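PDB 6TFO: copper-containing nitrite reductase from Hyphomicrobium denitrificans 1NES1, which probably catalyses the one-electron reduction of nitrite to nitric oxide, with cytochrome c as the likely electron donor, using bound copper ions. Local coordinates for residues A346-T351 with L432-P437; K407-G412 with D440-E445; T184-W189 with Q314-E319. One frame throughout, in Å; residues are numbered along the deposited sequence.

Contact 1. Residues A346-T351 with L432-P437; sequences ANVGET and LNVDGP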
ATOM      1  N   ALA C 346      10.476 -44.078  31.555  1.00 57.72           N
ATOM      2  CA  ALA C 346      10.129 -44.579  32.903  1.00 58.05           C
ATOM      3  C   ALA C 346       9.466 -45.961  32.793  1.00 55.61           C
ATOM      4  O   ALA C 346       9.143 -46.376  31.665  1.00 54.38           O
ATOM      5  CB  ALA C 346       9.253 -43.577  33.615  1.00 56.82           C
ATOM      6  N   ASN C 347       9.273 -46.627  33.935  1.00 56.62           N
ATOM      7  CA  ASN C 347       8.710 -47.996  34.036  1.00 57.55           C
ATOM      8  C   ASN C 347       7.395 -47.979  34.823  1.00 56.65           C
ATOM      9  O   ASN C 347       7.287 -47.209  35.821  1.00 52.94           O
ATOM     10  CB  ASN C 347       9.740 -48.939  34.647  1.00 62.04           C
ATOM     11  CG  ASN C 347      10.986 -49.005  33.796  1.00 59.51           C
ATOM     12  OD1 ASN C 347      10.929 -49.338  32.614  1.00 60.15           O
ATOM     13  ND2 ASN C 347      12.105 -48.634  34.384  1.00 60.59           N
ATOM     14  N   VAL C 348       6.436 -48.807  34.387  1.00 54.08           N
ATOM     15  CA  VAL C 348       5.146 -49.026  35.106  1.00 55.21           C
ATOM     16  C   VAL C 348       5.461 -49.298  36.579  1.00 53.47           C
ATOM     17  O   VAL C 348       6.453 -49.988  36.847  1.00 49.17           O
ATOM     18  CB  VAL C 348       4.340 -50.173  34.471  1.00 56.45           C
ATOM     19  CG1 VAL C 348       3.097 -50.499  35.296  1.00 57.35           C
ATOM     20  CG2 VAL C 348       3.946 -49.840  33.031  1.00 57.83           C
ATOM     21  N   GLY C 349       4.664 -48.750  37.498  1.00 54.14           N
ATOM     22  CA  GLY C 349       4.824 -48.953  38.947  1.00 54.89           C
ATOM     23  C   GLY C 349       5.657 -47.861  39.595  1.00 58.56           C
ATOM     24  O   GLY C 349       5.551 -47.709  40.842  1.00 58.51           O
ATOM     25  N   GLU C 350       6.454 -47.118  38.815  1.00 51.47           N
ATOM     26  CA  GLU C 350       7.356 -46.086  39.394  1.00 47.45           C
ATOM     27  C   GLU C 350       6.548 -44.840  39.754  1.00 49.39           C
ATOM     28  O   GLU C 350       5.632 -44.468  38.983  1.00 51.43           O
ATOM     29  CB  GLU C 350       8.462 -45.696  38.426  1.00 48.69           C
ATOM     30  CG  GLU C 350       9.499 -46.767  38.205  1.00 49.37           C
ATOM     31  CD  GLU C 350      10.561 -46.335  37.220  1.00 55.93           C
ATOM     32  OE1 GLU C 350      11.595 -46.986  37.129  1.00 59.02           O
ATOM     33  OE2 GLU C 350      10.348 -45.321  36.549  1.00 65.93           O
ATOM     34  N   THR C 351       6.861 -44.236  40.898  1.00 48.78           N
ATOM     35  CA  THR C 351       6.494 -42.837  41.213  1.00 54.62           C
ATOM     36  C   THR C 351       7.522 -41.932  40.530  1.00 55.95           C
ATOM     37  O   THR C 351       8.731 -42.170  40.702  1.00 56.36           O
ATOM     38  CB  THR C 351       6.426 -42.580  42.719  1.00 52.86           C
ATOM     39  OG1 THR C 351       7.710 -42.986  43.194  1.00 65.32           O
ATOM     40  CG2 THR C 351       5.292 -43.318  43.399  1.00 50.37           C
ATOM     41  N   LEU C 432       6.719 -38.714  27.619  1.00 51.29           N
ATOM     42  CA  LEU C 432       7.133 -39.654  28.691  1.00 51.51           C
ATOM     43  C   LEU C 432       6.748 -41.055  28.219  1.00 52.79           C
ATOM     44  O   LEU C 432       5.516 -41.366  28.213  1.00 48.43           O
ATOM     45  CB  LEU C 432       6.428 -39.282  29.998  1.00 51.15           C
ATOM     46  CG  LEU C 432       6.550 -40.290  31.139  1.00 53.06           C
ATOM     47  CD1 LEU C 432       8.003 -40.651  31.416  1.00 55.86           C
ATOM     48  CD2 LEU C 432       5.907 -39.728  32.389  1.00 52.45           C
ATOM     49  N   ASN C 433       7.756 -41.827  27.798  1.00 47.07           N
ATOM     50  CA  ASN C 433       7.589 -43.172  27.202  1.00 49.23           C
ATOM     51  C   ASN C 433       7.673 -44.211  28.329  1.00 54.95           C
ATOM     52  O   ASN C 433       8.666 -44.183  29.096  1.00 55.78           O
ATOM     53  CB  ASN C 433       8.610 -43.397  26.091  1.00 50.03           C
ATOM     54  CG  ASN C 433       8.463 -42.386  24.971  1.00 47.31           C
ATOM     55  OD1 ASN C 433       7.377 -42.204  24.434  1.00 47.08           O
ATOM     56  ND2 ASN C 433       9.546 -41.718  24.612  1.00 47.37           N
ATOM     57  N   VAL C 434       6.645 -45.055  28.442  1.00 54.30           N
ATOM     58  CA  VAL C 434       6.472 -46.067  29.520  1.00 50.66           C
ATOM     59  C   VAL C 434       5.910 -47.343  28.876  1.00 57.62           C
ATOM     60  O   VAL C 434       4.685 -47.381  28.624  1.00 49.44           O
ATOM     61  CB  VAL C 434       5.529 -45.539  30.617  1.00 52.45           C
ATOM     62  CG1 VAL C 434       5.461 -46.483  31.811  1.00 56.22           C
ATOM     63  CG2 VAL C 434       5.905 -44.142  31.080  1.00 55.71           C
ATOM     64  N   ASP C 435       6.747 -48.355  28.600  1.00 65.25           N
ATOM     65  CA  ASP C 435       6.262 -49.598  27.926  1.00 73.30           C
ATOM     66  C   ASP C 435       5.447 -50.433  28.933  1.00 77.08           C
ATOM     67  O   ASP C 435       5.740 -50.448  30.166  1.00 80.46           O
ATOM     68  CB  ASP C 435       7.357 -50.367  27.181  1.00 78.49           C
ATOM     69  CG  ASP C 435       8.415 -50.970  28.075  1.00 86.56           C
ATOM     70  OD1 ASP C 435       8.708 -50.361  29.121  1.00103.69           O
ATOM     71  OD2 ASP C 435       8.932 -52.040  27.717  1.00 92.29           O
ATOM     72  N   GLY C 436       4.406 -51.078  28.404  1.00 73.06           N
ATOM     73  CA  GLY C 436       3.389 -51.860  29.137  1.00 74.65           C
ATOM     74  C   GLY C 436       2.260 -52.230  28.184  1.00 75.35           C
ATOM     75  O   GLY C 436       2.201 -51.698  27.085  1.00 76.08           O
ATOM     76  N   PRO C 437       1.333 -53.146  28.534  1.00 91.14           N
ATOM     77  CA  PRO C 437       0.327 -53.599  27.565  1.00 93.99           C
ATOM     78  C   PRO C 437      -0.593 -52.447  27.121  1.00 92.18           C
ATOM     79  O   PRO C 437      -0.705 -51.479  27.869  1.00 90.91           O
ATOM     80  CB  PRO C 437      -0.436 -54.698  28.328  1.00 93.20           C
ATOM     81  CG  PRO C 437      -0.210 -54.373  29.800  1.00 89.28           C
ATOM     82  CD  PRO C 437       1.177 -53.758  29.863  1.00 91.61           C
TER

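Contact 2. Residues K407-G412 with D440-E445; sequences KLDRGG and DAIMHE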
ATOM      1  N   LYS C 407       2.148 -41.722  40.226  1.00 60.75           N
ATOM      2  CA  LYS C 407       2.545 -43.141  40.057  1.00 62.53           C
ATOM      3  C   LYS C 407       2.114 -43.557  38.666  1.00 56.10           C
ATOM      4  O   LYS C 407       0.952 -43.291  38.289  1.00 55.65           O
ATOM      5  CB  LYS C 407       1.938 -44.094  41.096  1.00 66.95           C
ATOM      6  CG  LYS C 407       2.709 -45.400  41.261  1.00 68.50           C
ATOM      7  CD  LYS C 407       1.958 -46.520  41.915  1.00 74.88           C
ATOM      8  CE  LYS C 407       2.876 -47.649  42.332  1.00 78.78           C
ATOM      9  NZ  LYS C 407       2.288 -48.467  43.420  1.00 83.98           N
ATOM     10  N   LEU C 408       3.044 -44.168  37.944  1.00 56.45           N
ATOM     11  CA  LEU C 408       2.757 -44.808  36.650  1.00 57.96           C
ATOM     12  C   LEU C 408       2.065 -46.127  36.957  1.00 58.60           C
ATOM     13  O   LEU C 408       2.754 -47.130  37.164  1.00 65.71           O
ATOM     14  CB  LEU C 408       4.071 -44.975  35.889  1.00 56.58           C
ATOM     15  CG  LEU C 408       4.698 -43.656  35.447  1.00 54.25           C
ATOM     16  CD1 LEU C 408       6.057 -43.900  34.811  1.00 53.74           C
ATOM     17  CD2 LEU C 408       3.756 -42.923  34.500  1.00 51.54           C
ATOM     18  N   ASP C 409       0.743 -46.084  37.031  1.00 60.16           N
ATOM     19  CA  ASP C 409      -0.096 -47.272  37.316  1.00 68.56           C
ATOM     20  C   ASP C 409       0.034 -48.220  36.120  1.00 63.53           C
ATOM     21  O   ASP C 409      -0.010 -49.436  36.332  1.00 64.36           O
ATOM     22  CB  ASP C 409      -1.561 -46.902  37.588  1.00 73.78           C
ATOM     23  CG  ASP C 409      -1.739 -45.612  38.373  1.00 78.95           C
ATOM     24  OD1 ASP C 409      -1.720 -44.522  37.750  1.00 90.03           O
ATOM     25  OD2 ASP C 409      -1.864 -45.703  39.600  1.00 72.67           O
ATOM     26  N   ARG C 410       0.181 -47.679  34.909  1.00 56.13           N
ATOM     27  CA  ARG C 410       0.132 -48.489  33.666  1.00 61.82           C
ATOM     28  C   ARG C 410       0.920 -47.797  32.547  1.00 62.44           C
ATOM     29  O   ARG C 410       1.349 -46.639  32.730  1.00 81.41           O
ATOM     30  CB  ARG C 410      -1.326 -48.727  33.261  1.00 64.43           C
ATOM     31  CG  ARG C 410      -2.152 -47.457  33.084  1.00 63.44           C
ATOM     32  CD  ARG C 410      -3.145 -47.667  31.962  1.00 64.06           C
ATOM     33  NE  ARG C 410      -2.437 -47.958  30.721  1.00 62.16           N
ATOM     34  CZ  ARG C 410      -2.949 -48.606  29.677  1.00 68.17           C
ATOM     35  NH1 ARG C 410      -4.196 -49.063  29.694  1.00 64.77           N
ATOM     36  NH2 ARG C 410      -2.194 -48.794  28.604  1.00 67.70           N
ATOM     37  N   GLY C 411       1.096 -48.503  31.435  1.00 59.79           N
ATOM     38  CA  GLY C 411       1.986 -48.105  30.333  1.00 66.18           C
ATOM     39  C   GLY C 411       1.321 -47.104  29.408  1.00 66.35           C
ATOM     40  O   GLY C 411       0.087 -46.882  29.535  1.00 61.85           O
ATOM     41  N   GLY C 412       2.132 -46.524  28.523  1.00 69.63           N
ATOM     42  CA  GLY C 412       1.697 -45.589  27.471  1.00 67.09           C
ATOM     43  C   GLY C 412       2.781 -44.581  27.112  1.00 62.22           C
ATOM     44  O   GLY C 412       3.834 -44.521  27.792  1.00 62.92           O
ATOM     45  N   ASP C 440      -5.248 -53.028  29.859  1.00 76.72           N
ATOM     46  CA  ASP C 440      -5.283 -53.594  31.237  1.00 71.63           C
ATOM     47  C   ASP C 440      -6.608 -53.167  31.893  1.00 63.90           C
ATOM     48  O   ASP C 440      -7.466 -52.609  31.192  1.00 56.72           O
ATOM     49  CB  ASP C 440      -4.018 -53.237  32.041  1.00 72.55           C
ATOM     50  CG  ASP C 440      -3.757 -51.757  32.312  1.00 76.86           C
ATOM     51  OD1 ASP C 440      -4.697 -50.924  32.181  1.00 71.96           O
ATOM     52  OD2 ASP C 440      -2.591 -51.447  32.661  1.00 87.19           O
ATOM     53  N   ALA C 441      -6.772 -53.437  33.189  1.00 64.08           N
ATOM     54  CA  ALA C 441      -8.010 -53.179  33.963  1.00 65.18           C
ATOM     55  C   ALA C 441      -8.245 -51.670  34.148  1.00 67.35           C
ATOM     56  O   ALA C 441      -9.416 -51.314  34.401  1.00 61.17           O
ATOM     57  CB  ALA C 441      -7.934 -53.886  35.295  1.00 65.76           C
ATOM     58  N   ILE C 442      -7.199 -50.831  34.033  1.00 68.38           N
ATOM     59  CA  ILE C 442      -7.231 -49.352  34.299  1.00 64.49           C
ATOM     60  C   ILE C 442      -7.747 -48.617  33.051  1.00 63.38           C
ATOM     61  O   ILE C 442      -8.503 -47.627  33.233  1.00 57.01           O
ATOM     62  CB  ILE C 442      -5.849 -48.830  34.763  1.00 65.51           C
ATOM     63  CG1 ILE C 442      -5.602 -49.196  36.226  1.00 66.23           C
ATOM     64  CG2 ILE C 442      -5.685 -47.331  34.531  1.00 63.39           C
ATOM     65  CD1 ILE C 442      -4.216 -48.835  36.723  1.00 68.69           C
ATOM     66  N   MET C 443      -7.363 -49.066  31.849  1.00 57.40           N
ATOM     67  CA  MET C 443      -7.912 -48.547  30.566  1.00 61.30           C
ATOM     68  C   MET C 443      -7.740 -49.599  29.463  1.00 60.34           C
ATOM     69  O   MET C 443      -6.609 -50.107  29.311  1.00 56.86           O
ATOM     70  CB  MET C 443      -7.196 -47.257  30.150  1.00 60.41           C
ATOM     71  CG  MET C 443      -7.832 -46.579  28.955  1.00 59.66           C
ATOM     72  SD  MET C 443      -7.057 -44.980  28.656  1.00 62.99           S
ATOM     73  CE  MET C 443      -7.802 -44.001  29.963  1.00 58.80           C
ATOM     74  N   HIS C 444      -8.812 -49.912  28.724  1.00 57.55           N
ATOM     75  CA  HIS C 444      -8.783 -50.892  27.606  1.00 57.83           C
ATOM     76  C   HIS C 444      -9.881 -50.584  26.585  1.00 59.08           C
ATOM     77  O   HIS C 444     -10.848 -49.852  26.910  1.00 52.94           O
ATOM     78  CB  HIS C 444      -8.880 -52.338  28.121  1.00 60.73           C
ATOM     79  CG  HIS C 444     -10.186 -52.725  28.744  1.00 65.10           C
ATOM     80  ND1 HIS C 444     -10.372 -52.764  30.118  1.00 60.82           N
ATOM     81  CD2 HIS C 444     -11.354 -53.137  28.189  1.00 65.27           C
ATOM     82  CE1 HIS C 444     -11.605 -53.145  30.374  1.00 61.66           C
ATOM     83  NE2 HIS C 444     -12.226 -53.385  29.210  1.00 62.32           N
ATOM     84  N   GLU C 445      -9.747 -51.159  25.393  1.00 61.96           N
ATOM     85  CA  GLU C 445     -10.742 -50.991  24.309  1.00 74.39           C
ATOM     86  C   GLU C 445     -11.886 -51.968  24.591  1.00 72.42           C
ATOM     87  O   GLU C 445     -11.658 -52.949  25.299  1.00 77.24           O
ATOM     88  CB  GLU C 445     -10.096 -51.159  22.929  1.00 81.79           C
ATOM     89  CG  GLU C 445      -9.516 -52.534  22.635  1.00 87.43           C
ATOM     90  CD  GLU C 445      -8.438 -52.481  21.564  1.00 87.27           C
ATOM     91  OE1 GLU C 445      -8.594 -53.161  20.542  1.00 89.87           O
ATOM     92  OE2 GLU C 445      -7.451 -51.738  21.764  1.00 87.75           O
TER

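Contact 3. Residues T184-W189 with Q314-E319; sequences TTYTYW and QEMDYE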
ATOM      1  N   THR C 184      16.446 -25.694  11.078  1.00 50.12           N
ATOM      2  CA  THR C 184      16.435 -24.271  11.499  1.00 48.22           C
ATOM      3  C   THR C 184      17.315 -24.099  12.734  1.00 48.97           C
ATOM      4  O   THR C 184      17.303 -24.966  13.624  1.00 50.21           O
ATOM      5  CB  THR C 184      15.012 -23.686  11.564  1.00 46.47           C
ATOM      6  OG1 THR C 184      14.826 -22.880  12.720  1.00 51.42           O
ATOM      7  CG2 THR C 184      13.930 -24.734  11.492  1.00 42.55           C
ATOM      8  N   THR C 185      18.109 -23.029  12.722  1.00 49.94           N
ATOM      9  CA  THR C 185      19.111 -22.712  13.769  1.00 50.26           C
ATOM     10  C   THR C 185      18.750 -21.360  14.383  1.00 48.43           C
ATOM     11  O   THR C 185      17.813 -20.712  13.892  1.00 47.80           O
ATOM     12  CB  THR C 185      20.529 -22.798  13.194  1.00 48.59           C
ATOM     13  OG1 THR C 185      20.706 -21.734  12.265  1.00 45.59           O
ATOM     14  CG2 THR C 185      20.798 -24.123  12.514  1.00 48.73           C
ATOM     15  N   TYR C 186      19.444 -20.991  15.458  1.00 49.13           N
ATOM     16  CA  TYR C 186      19.208 -19.783  16.286  1.00 41.38           C
ATOM     17  C   TYR C 186      20.449 -19.612  17.151  1.00 40.17           C
ATOM     18  O   TYR C 186      21.130 -20.598  17.412  1.00 43.29           O
ATOM     19  CB  TYR C 186      17.911 -19.917  17.093  1.00 42.22           C
ATOM     20  CG  TYR C 186      17.501 -18.689  17.869  1.00 43.65           C
ATOM     21  CD1 TYR C 186      16.831 -17.641  17.262  1.00 45.82           C
ATOM     22  CD2 TYR C 186      17.770 -18.570  19.222  1.00 46.71           C
ATOM     23  CE1 TYR C 186      16.467 -16.499  17.967  1.00 47.53           C
ATOM     24  CE2 TYR C 186      17.408 -17.438  19.948  1.00 52.06           C
ATOM     25  CZ  TYR C 186      16.743 -16.392  19.324  1.00 50.07           C
ATOM     26  OH  TYR C 186      16.376 -15.286  20.049  1.00 43.76           O
ATOM     27  N   THR C 187      20.763 -18.391  17.542  1.00 42.41           N
ATOM     28  CA  THR C 187      21.913 -18.086  18.418  1.00 41.46           C
ATOM     29  C   THR C 187      21.368 -18.066  19.842  1.00 45.05           C
ATOM     30  O   THR C 187      20.652 -17.109  20.205  1.00 45.46           O
ATOM     31  CB  THR C 187      22.645 -16.804  18.006  1.00 42.22           C
ATOM     32  OG1 THR C 187      23.232 -17.058  16.728  1.00 41.84           O
ATOM     33  CG2 THR C 187      23.714 -16.385  18.989  1.00 39.77           C
ATOM     34  N   TYR C 188      21.654 -19.141  20.577  1.00 43.61           N
ATOM     35  CA  TYR C 188      21.307 -19.299  22.001  1.00 42.40           C
ATOM     36  C   TYR C 188      22.387 -18.633  22.850  1.00 47.75           C
ATOM     37  O   TYR C 188      23.594 -18.629  22.454  1.00 45.94           O
ATOM     38  CB  TYR C 188      21.168 -20.778  22.344  1.00 46.05           C
ATOM     39  CG  TYR C 188      19.975 -21.463  21.724  1.00 49.10           C
ATOM     40  CD1 TYR C 188      20.047 -22.015  20.460  1.00 47.27           C
ATOM     41  CD2 TYR C 188      18.772 -21.570  22.408  1.00 44.86           C
ATOM     42  CE1 TYR C 188      18.968 -22.683  19.903  1.00 49.40           C
ATOM     43  CE2 TYR C 188      17.685 -22.230  21.865  1.00 42.95           C
ATOM     44  CZ  TYR C 188      17.782 -22.784  20.608  1.00 45.17           C
ATOM     45  OH  TYR C 188      16.701 -23.393  20.046  1.00 46.08           O
ATOM     46  N   TRP C 189      21.941 -18.043  23.958  1.00 45.61           N
ATOM     47  CA  TRP C 189      22.761 -17.703  25.144  1.00 47.79           C
ATOM     48  C   TRP C 189      22.392 -18.673  26.274  1.00 47.09           C
ATOM     49  O   TRP C 189      21.191 -18.836  26.544  1.00 48.83           O
ATOM     50  CB  TRP C 189      22.558 -16.238  25.556  1.00 50.20           C
ATOM     51  CG  TRP C 189      22.793 -15.248  24.462  1.00 44.02           C
ATOM     52  CD1 TRP C 189      23.447 -15.466  23.291  1.00 42.80           C
ATOM     53  CD2 TRP C 189      22.426 -13.857  24.471  1.00 42.41           C
ATOM     54  NE1 TRP C 189      23.479 -14.316  22.555  1.00 42.49           N
ATOM     55  CE2 TRP C 189      22.853 -13.311  23.245  1.00 42.22           C
ATOM     56  CE3 TRP C 189      21.763 -13.024  25.372  1.00 43.21           C
ATOM     57  CZ2 TRP C 189      22.648 -11.975  22.910  1.00 43.13           C
ATOM     58  CZ3 TRP C 189      21.569 -11.699  25.045  1.00 47.99           C
ATOM     59  CH2 TRP C 189      22.008 -11.183  23.829  1.00 47.19           C
ATOM     60  N   GLN C 314      17.247 -18.617  11.989  1.00 47.82           N
ATOM     61  CA  GLN C 314      16.260 -17.669  12.557  1.00 46.02           C
ATOM     62  C   GLN C 314      16.997 -16.595  13.378  1.00 43.93           C
ATOM     63  O   GLN C 314      18.062 -16.874  13.933  1.00 42.63           O
ATOM     64  CB  GLN C 314      15.199 -18.443  13.328  1.00 47.24           C
ATOM     65  CG  GLN C 314      14.235 -19.218  12.429  1.00 54.40           C
ATOM     66  CD  GLN C 314      12.966 -18.443  12.148  1.00 57.83           C
ATOM     67  OE1 GLN C 314      13.007 -17.236  11.923  1.00 67.34           O
ATOM     68  NE2 GLN C 314      11.825 -19.126  12.141  1.00 55.79           N
ATOM     69  N   GLU C 315      16.446 -15.386  13.419  1.00 44.20           N
ATOM     70  CA  GLU C 315      17.008 -14.229  14.153  1.00 46.30           C
ATOM     71  C   GLU C 315      15.930 -13.646  15.060  1.00 45.60           C
ATOM     72  O   GLU C 315      14.734 -13.821  14.785  1.00 43.67           O
ATOM     73  CB  GLU C 315      17.476 -13.153  13.173  1.00 54.68           C
ATOM     74  CG  GLU C 315      18.714 -13.545  12.390  1.00 59.78           C
ATOM     75  CD  GLU C 315      19.233 -12.406  11.529  1.00 62.46           C
ATOM     76  OE1 GLU C 315      18.683 -12.209  10.417  1.00 71.61           O
ATOM     77  OE2 GLU C 315      20.140 -11.675  11.999  1.00 57.37           O
ATOM     78  N   MET C 316      16.364 -12.918  16.075  1.00 47.37           N
ATOM     79  CA  MET C 316      15.479 -12.400  17.143  1.00 50.05           C
ATOM     80  C   MET C 316      14.744 -11.164  16.614  1.00 46.20           C
ATOM     81  O   MET C 316      15.374 -10.338  15.919  1.00 42.69           O
ATOM     82  CB  MET C 316      16.312 -12.060  18.380  1.00 53.84           C
ATOM     83  CG  MET C 316      15.508 -11.875  19.628  1.00 54.60           C
ATOM     84  SD  MET C 316      15.908 -10.285  20.316  1.00 61.53           S
ATOM     85  CE  MET C 316      14.732  -9.342  19.374  1.00 58.80           C
ATOM     86  N   ASP C 317      13.461 -11.051  16.938  1.00 41.29           N
ATOM     87  CA  ASP C 317      12.594  -9.935  16.499  1.00 41.22           C
ATOM     88  C   ASP C 317      12.239  -9.101  17.728  1.00 42.15           C
ATOM     89  O   ASP C 317      11.339  -9.511  18.476  1.00 41.79           O
ATOM     90  CB  ASP C 317      11.375 -10.499  15.774  1.00 41.56           C
ATOM     91  CG  ASP C 317      10.496  -9.420  15.192  1.00 40.21           C
ATOM     92  OD1 ASP C 317      10.436  -8.350  15.800  1.00 39.49           O
ATOM     93  OD2 ASP C 317       9.888  -9.659  14.128  1.00 50.88           O
ATOM     94  N   TYR C 318      12.909  -7.965  17.931  1.00 41.57           N
ATOM     95  CA  TYR C 318      12.743  -7.138  19.156  1.00 43.85           C
ATOM     96  C   TYR C 318      11.275  -6.748  19.314  1.00 45.40           C
ATOM     97  O   TYR C 318      10.779  -6.833  20.433  1.00 42.78           O
ATOM     98  CB  TYR C 318      13.626  -5.884  19.200  1.00 47.69           C
ATOM     99  CG  TYR C 318      13.718  -5.283  20.582  1.00 52.94           C
ATOM    100  CD1 TYR C 318      14.303  -6.012  21.605  1.00 57.19           C
ATOM    101  CD2 TYR C 318      13.182  -4.036  20.899  1.00 55.22           C
ATOM    102  CE1 TYR C 318      14.360  -5.533  22.906  1.00 64.82           C
ATOM    103  CE2 TYR C 318      13.274  -3.517  22.186  1.00 57.13           C
ATOM    104  CZ  TYR C 318      13.852  -4.278  23.203  1.00 67.69           C
ATOM    105  OH  TYR C 318      13.952  -3.876  24.517  1.00 66.37           O
ATOM    106  N   GLU C 319      10.591  -6.333  18.251  1.00 47.87           N
ATOM    107  CA  GLU C 319       9.194  -5.839  18.391  1.00 50.12           C
ATOM    108  C   GLU C 319       8.300  -6.986  18.864  1.00 44.10           C
ATOM    109  O   GLU C 319       7.384  -6.708  19.625  1.00 46.42           O
ATOM    110  CB  GLU C 319       8.648  -5.187  17.120  1.00 57.60           C
ATOM    111  CG  GLU C 319       8.130  -3.776  17.393  1.00 69.43           C
ATOM    112  CD  GLU C 319       9.202  -2.751  17.793  1.00 78.76           C
ATOM    113  OE1 GLU C 319       9.594  -1.944  16.905  1.00 83.07           O
ATOM    114  OE2 GLU C 319       9.667  -2.762  18.980  1.00 71.10           O
TER

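Contact 1. Residues A346-T351 with L432-P437
A346 meets the strand residues L432 and V434 with its methyl and its backbone at once. Its CB lies 3.9 Å from CD1 of L432 and somewhat farther from CG2 of V434. The amide N of A346 donates to the carbonyl O of N433 at 3.1 Å, and the carbonyl O of A346 receives a CA-H...O contact from V434. The side chain of V434 has CG1 anti to the backbone N (chi1 -173°), which sets this methyl 3.6 Å from the backbone N of V348. The V348 side chain crosses that of V434 at about a right angle; its CG2 lies anti to the carbonyl carbon, beside the backbone N, and does the touching, 3.9 Å from V434 CG1 and 3.4 Å from the carbonyl O of D435. N347 to E350 form a type II beta turn. E350 OE2 takes the backbone N-H of N347 at 3.1 Å and OE1 takes ND2 of N347, both from above the carboxylate plane, so two bonds fix the carboxylate's rotation; a salt bridge to R293 adds a third partner. The turn connects strand 344-345 to strand 351-360, passing from one sheet to the other, while strand 430-434 runs between strands 344-345 and 412-418; L408 packs on A346.

Contact 2. Residues K407-G412 with D440-E445
R410 touches the 440-445 segment with CB, CG, CD and NH1, crossing D440 obliquely and running antiparallel alongside I442. The guanidinium and carboxylate planes are turned 67° apart. NH1 makes the salt bridge to OD1 of D440 at 3.1 Å, while OD2 lies over one guanidinium face and is 3.1 Å from CB of R410. The carbonyl O of M443 sits near the plane at the edge, 2.7 Å from NH1. A bend at chi3 (-60°) turns NE toward the carbonyl O of G411, which NE and NH2 both grip side-on, close to the guanidinium plane; NH2 also donates to K438 O. On the aliphatic side, I442 CG2 touches CD of R410 at 3.6 Å and its CD1 meets CB of D409 at 3.4 Å. The backbone N-H groups of I442 and M443 both bond to D440 OD1, the second nearly along the C-O axis, so the carboxylate is held from its own segment as well as by the arginine. Strand 443-445 pairs antiparallel with a strand of the second subunit, whose T230 and P232 pack on I442 and R410. D440 thus forms an Asx turn and Asx motif leading into this intersubunit strand.

Contact 3. Residues T184-W189 with Q314-E319
Y186 touches Q314, E315 and M316 with CD1, CE1 and OH, and its side chain can be followed outward from the strand. At CB, CG is anti to the backbone N (chi1 -174°), which sends the ring out from strand 184-191. CD1 is the first ring atom to meet the other segment, 3.6 Å from the carbonyl O of Q314, which approaches obliquely. On the other side of the ring CD2 stands over the centre of the Y188 ring, 4.2 Å above its plane. CE1 has the carbonyl carbon of E315 at 4.1 Å, at the ring edge and near its plane. CZ lies 4.5 Å from CB of M316. The tip, OH, comes to 3.5 Å from CG of the same methionine. An alanine in place of Y186 would probably open a gap beside M316 CB and CG and leave the Q314 carbonyl and the Y188 ring without their aromatic neighbour. The arrangement belongs to the edge of a cupredoxin-type sheet of this multicopper oxidase-family protein, where strand 312-313 runs parallel beside 184-191. The backbone continues that pairing: N of Q314 donates to O of T185 at 2.9 Å. CG of Q314 is 3.7 Å from OG1 of T184, a buried hydroxyl with no partner in the model. Beyond CG the Q314 chain bends at CD, and NE2 donates to Y328 OH and K306 O. The E315 carboxylate accepts from the backbone N of S95 and of G96 in the third subunit.

Contacts 1 and 2 are neighbours, their centres about 10 Å apart, and their segments alternate along the chain. They touch through V434 O and G412 N, 2.7 Å apart, a probable hydrogen bond; the 2.5 Å between G349 N and L408 O is unusually short and doubtful in detail. Contact 3 lies on the opposite side of the chain's centre, about 37 Å and 42 Å from contacts 1 and 2 between centres. The side chains of Y186 and M443 each lie about 12 Å from a bound copper ion, and that of M316 about 9 Å from the side chain of H271, a copper ligand; neither contact supplies a ligand. Contacts 2 and 3 border the second and third subunits respectively; no other chain touches contact 1.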